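Local atomic coordinates of hydroxyethylthiazole kinase (PDB entry 3HPD), a protein that probably catalyses the ATP-dependent phosphorylation of the hydroxyl group of 4-methyl-5-beta-hydroxyethylthiazole, a step in thiamine diphosphate biosynthesis. Residues A167-S172 and F178-G183. Residues are numbered along the deposited sequence; the frame is centred on the assembly and turned at random.
Sequences AVDYVS and FAVYNG
Two tyrosine rings stand on one face of this antiparallel pair, and each meets an aliphatic side chain from across the contact. The ring of Tyr170 is approached obliquely by the methyl of Ala179, whose CB lies 3.6 Å from Tyr170 CE1, and Tyr170 also packs against Glu144 and Thr151 of helix 144-157. Tyr181 lies alongside Val168, the two side chains running the same way, and both valine methyls meet CD1 and CE1 of the ring obliquely, with Val168 CG2 3.7 Å from Tyr181 CD1. Tyr181 is turned with CG anti to its carbonyl carbon (chi1 -56°), which brings the ring back to Val168 although its CB leads away from residues 167-172. The third ring, Phe178, sits on the other face and makes an edge-to-face contact with Phe3. Between the tyrosines and Phe178 runs a beta hairpin, strand 169-172 followed by strand 177-180, in the mixed sheet of this ribokinase-clan fold, where it continues antiparallel from strand 161-165. Two hydrogen-bonded pairs flank the non-hydrogen-bonded pair Tyr170-Ala179. In one, Asp169 N donates to Val180 O (2.9 Å) and Val180 N returns a bond to Asp169 O; in the other, Val171 and Phe178 exchange the same two bonds, with Phe178 N 2.8 Å from Val171 O. On the Phe178 face, the side chains of Asp169 and Val180 cross at a slant, Asp169 OD2 lying 3.8 Å from Val180 CG1. The buried carboxylate turns its OD1 to the backbone N of Gly166, close to Thr165, a predicted ATP-binding residue. Beyond the Asp169-Val180 backbone bonds, one water molecule donates to both Ala167 O and Tyr181 O, at 3.0 Å each, and a second lies between Asp169 OD2 and Asn182 O.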
loop_
_atom_site.group_PDB
_atom_site.type_symbol
_atom_site.label_atom_id
_atom_site.label_comp_id
_atom_site.label_asym_id
_atom_site.label_seq_id
_atom_site.Cartn_x
_atom_site.Cartn_y
_atom_site.Cartn_z
ATOM N N ALA A 167 -12.313 -21.154 9.695
ATOM C CA ALA A 167 -11.365 -22.248 9.893
ATOM C C ALA A 167 -11.648 -23.240 8.770
ATOM O O ALA A 167 -10.737 -23.768 8.135
ATOM C CB ALA A 167 -11.585 -22.897 11.256
ATOM N N VAL A 168 -12.933 -23.480 8.541
ATOM C CA VAL A 168 -13.390 -24.343 7.462
ATOM C C VAL A 168 -14.229 -23.407 6.598
ATOM O O VAL A 168 -15.104 -22.709 7.114
ATOM C CB VAL A 168 -14.292 -25.496 7.974
ATOM C CG1 VAL A 168 -14.862 -26.273 6.791
ATOM C CG2 VAL A 168 -13.493 -26.427 8.878
ATOM N N ASP A 169 -13.947 -23.357 5.301
ATOM C CA ASP A 169 -14.715 -22.488 4.413
ATOM C C ASP A 169 -15.834 -23.285 3.769
ATOM O O ASP A 169 -15.680 -24.477 3.506
ATOM C CB ASP A 169 -13.839 -21.924 3.287
ATOM C CG ASP A 169 -12.587 -21.253 3.794
ATOM O OD1 ASP A 169 -12.693 -20.215 4.484
ATOM O OD2 ASP A 169 -11.493 -21.770 3.495
ATOM N N TYR A 170 -16.958 -22.623 3.521
ATOM C CA TYR A 170 -18.087 -23.258 2.852
ATOM C C TYR A 170 -18.439 -22.417 1.635
ATOM O O TYR A 170 -18.486 -21.188 1.709
ATOM C CB TYR A 170 -19.290 -23.368 3.792
ATOM C CG TYR A 170 -19.115 -24.469 4.804
ATOM C CD1 TYR A 170 -19.260 -25.806 4.436
ATOM C CD2 TYR A 170 -18.721 -24.183 6.108
ATOM C CE1 TYR A 170 -19.013 -26.831 5.344
ATOM C CE2 TYR A 170 -18.468 -25.196 7.018
ATOM C CZ TYR A 170 -18.615 -26.517 6.630
ATOM O OH TYR A 170 -18.342 -27.524 7.524
ATOM N N VAL A 171 -18.666 -23.090 0.515
ATOM C CA VAL A 171 -19.011 -22.424 -0.735
ATOM C C VAL A 171 -20.237 -23.125 -1.289
ATOM O O VAL A 171 -20.268 -24.354 -1.353
ATOM C CB VAL A 171 -17.870 -22.553 -1.765
ATOM C CG1 VAL A 171 -18.101 -21.596 -2.928
ATOM C CG2 VAL A 171 -16.535 -22.282 -1.096
ATOM N N SER A 172 -21.242 -22.352 -1.687
ATOM C CA SER A 172 -22.460 -22.937 -2.229
ATOM C C SER A 172 -23.122 -22.046 -3.268
ATOM O O SER A 172 -23.037 -20.818 -3.193
ATOM C CB SER A 172 -23.461 -23.209 -1.104
ATOM O OG SER A 172 -24.646 -23.811 -1.608
ATOM N N PHE A 178 -19.475 -27.047 -1.088
ATOM C CA PHE A 178 -18.139 -27.583 -0.868
ATOM C C PHE A 178 -17.577 -27.049 0.440
ATOM O O PHE A 178 -17.866 -25.919 0.837
ATOM C CB PHE A 178 -17.198 -27.177 -2.005
ATOM C CG PHE A 178 -17.405 -27.950 -3.272
ATOM C CD1 PHE A 178 -16.762 -29.168 -3.472
ATOM C CD2 PHE A 178 -18.242 -27.461 -4.269
ATOM C CE1 PHE A 178 -16.951 -29.890 -4.648
ATOM C CE2 PHE A 178 -18.439 -28.175 -5.450
ATOM C CZ PHE A 178 -17.790 -29.391 -5.639
ATOM N N ALA A 179 -16.775 -27.872 1.106
ATOM C CA ALA A 179 -16.131 -27.485 2.353
ATOM C C ALA A 179 -14.632 -27.487 2.089
ATOM O O ALA A 179 -14.098 -28.444 1.528
ATOM C CB ALA A 179 -16.471 -28.478 3.455
ATOM N N VAL A 180 -13.960 -26.408 2.478
ATOM C CA VAL A 180 -12.518 -26.291 2.284
ATOM C C VAL A 180 -11.835 -26.271 3.643
ATOM O O VAL A 180 -12.134 -25.415 4.475
ATOM C CB VAL A 180 -12.162 -24.998 1.523
ATOM C CG1 VAL A 180 -10.645 -24.848 1.427
ATOM C CG2 VAL A 180 -12.782 -25.032 0.134
ATOM N N TYR A 181 -10.918 -27.208 3.861
ATOM C CA TYR A 181 -10.216 -27.312 5.139
ATOM C C TYR A 181 -8.804 -26.728 5.136
ATOM O O TYR A 181 -8.162 -26.664 6.188
ATOM C CB TYR A 181 -10.149 -28.781 5.574
ATOM C CG TYR A 181 -11.503 -29.445 5.665
ATOM C CD1 TYR A 181 -12.354 -29.193 6.741
ATOM C CD2 TYR A 181 -11.950 -30.292 4.654
ATOM C CE1 TYR A 181 -13.623 -29.768 6.804
ATOM C CE2 TYR A 181 -13.216 -30.870 4.706
ATOM C CZ TYR A 181 -14.046 -30.603 5.783
ATOM O OH TYR A 181 -15.299 -31.164 5.831
ATOM N N ASN A 182 -8.323 -26.310 3.968
ATOM C CA ASN A 182 -6.982 -25.741 3.855
ATOM C C ASN A 182 -6.880 -24.354 4.477
ATOM O O ASN A 182 -7.881 -23.644 4.608
ATOM C CB ASN A 182 -6.550 -25.657 2.389
ATOM C CG ASN A 182 -6.384 -27.022 1.751
ATOM O OD1 ASN A 182 -7.160 -27.412 0.877
ATOM N ND2 ASN A 182 -5.369 -27.761 2.194
ATOM N N GLY A 183 -5.659 -23.977 4.852
ATOM C CA GLY A 183 -5.429 -22.676 5.453
ATOM C C GLY A 183 -4.560 -22.753 6.695
ATOM O O GLY A 183 -4.125 -23.833 7.101
HETATM O O HOH W 1 -9.753 -26.545 8.730
HETATM O O HOH W 2 -10.058 -22.293 5.567
#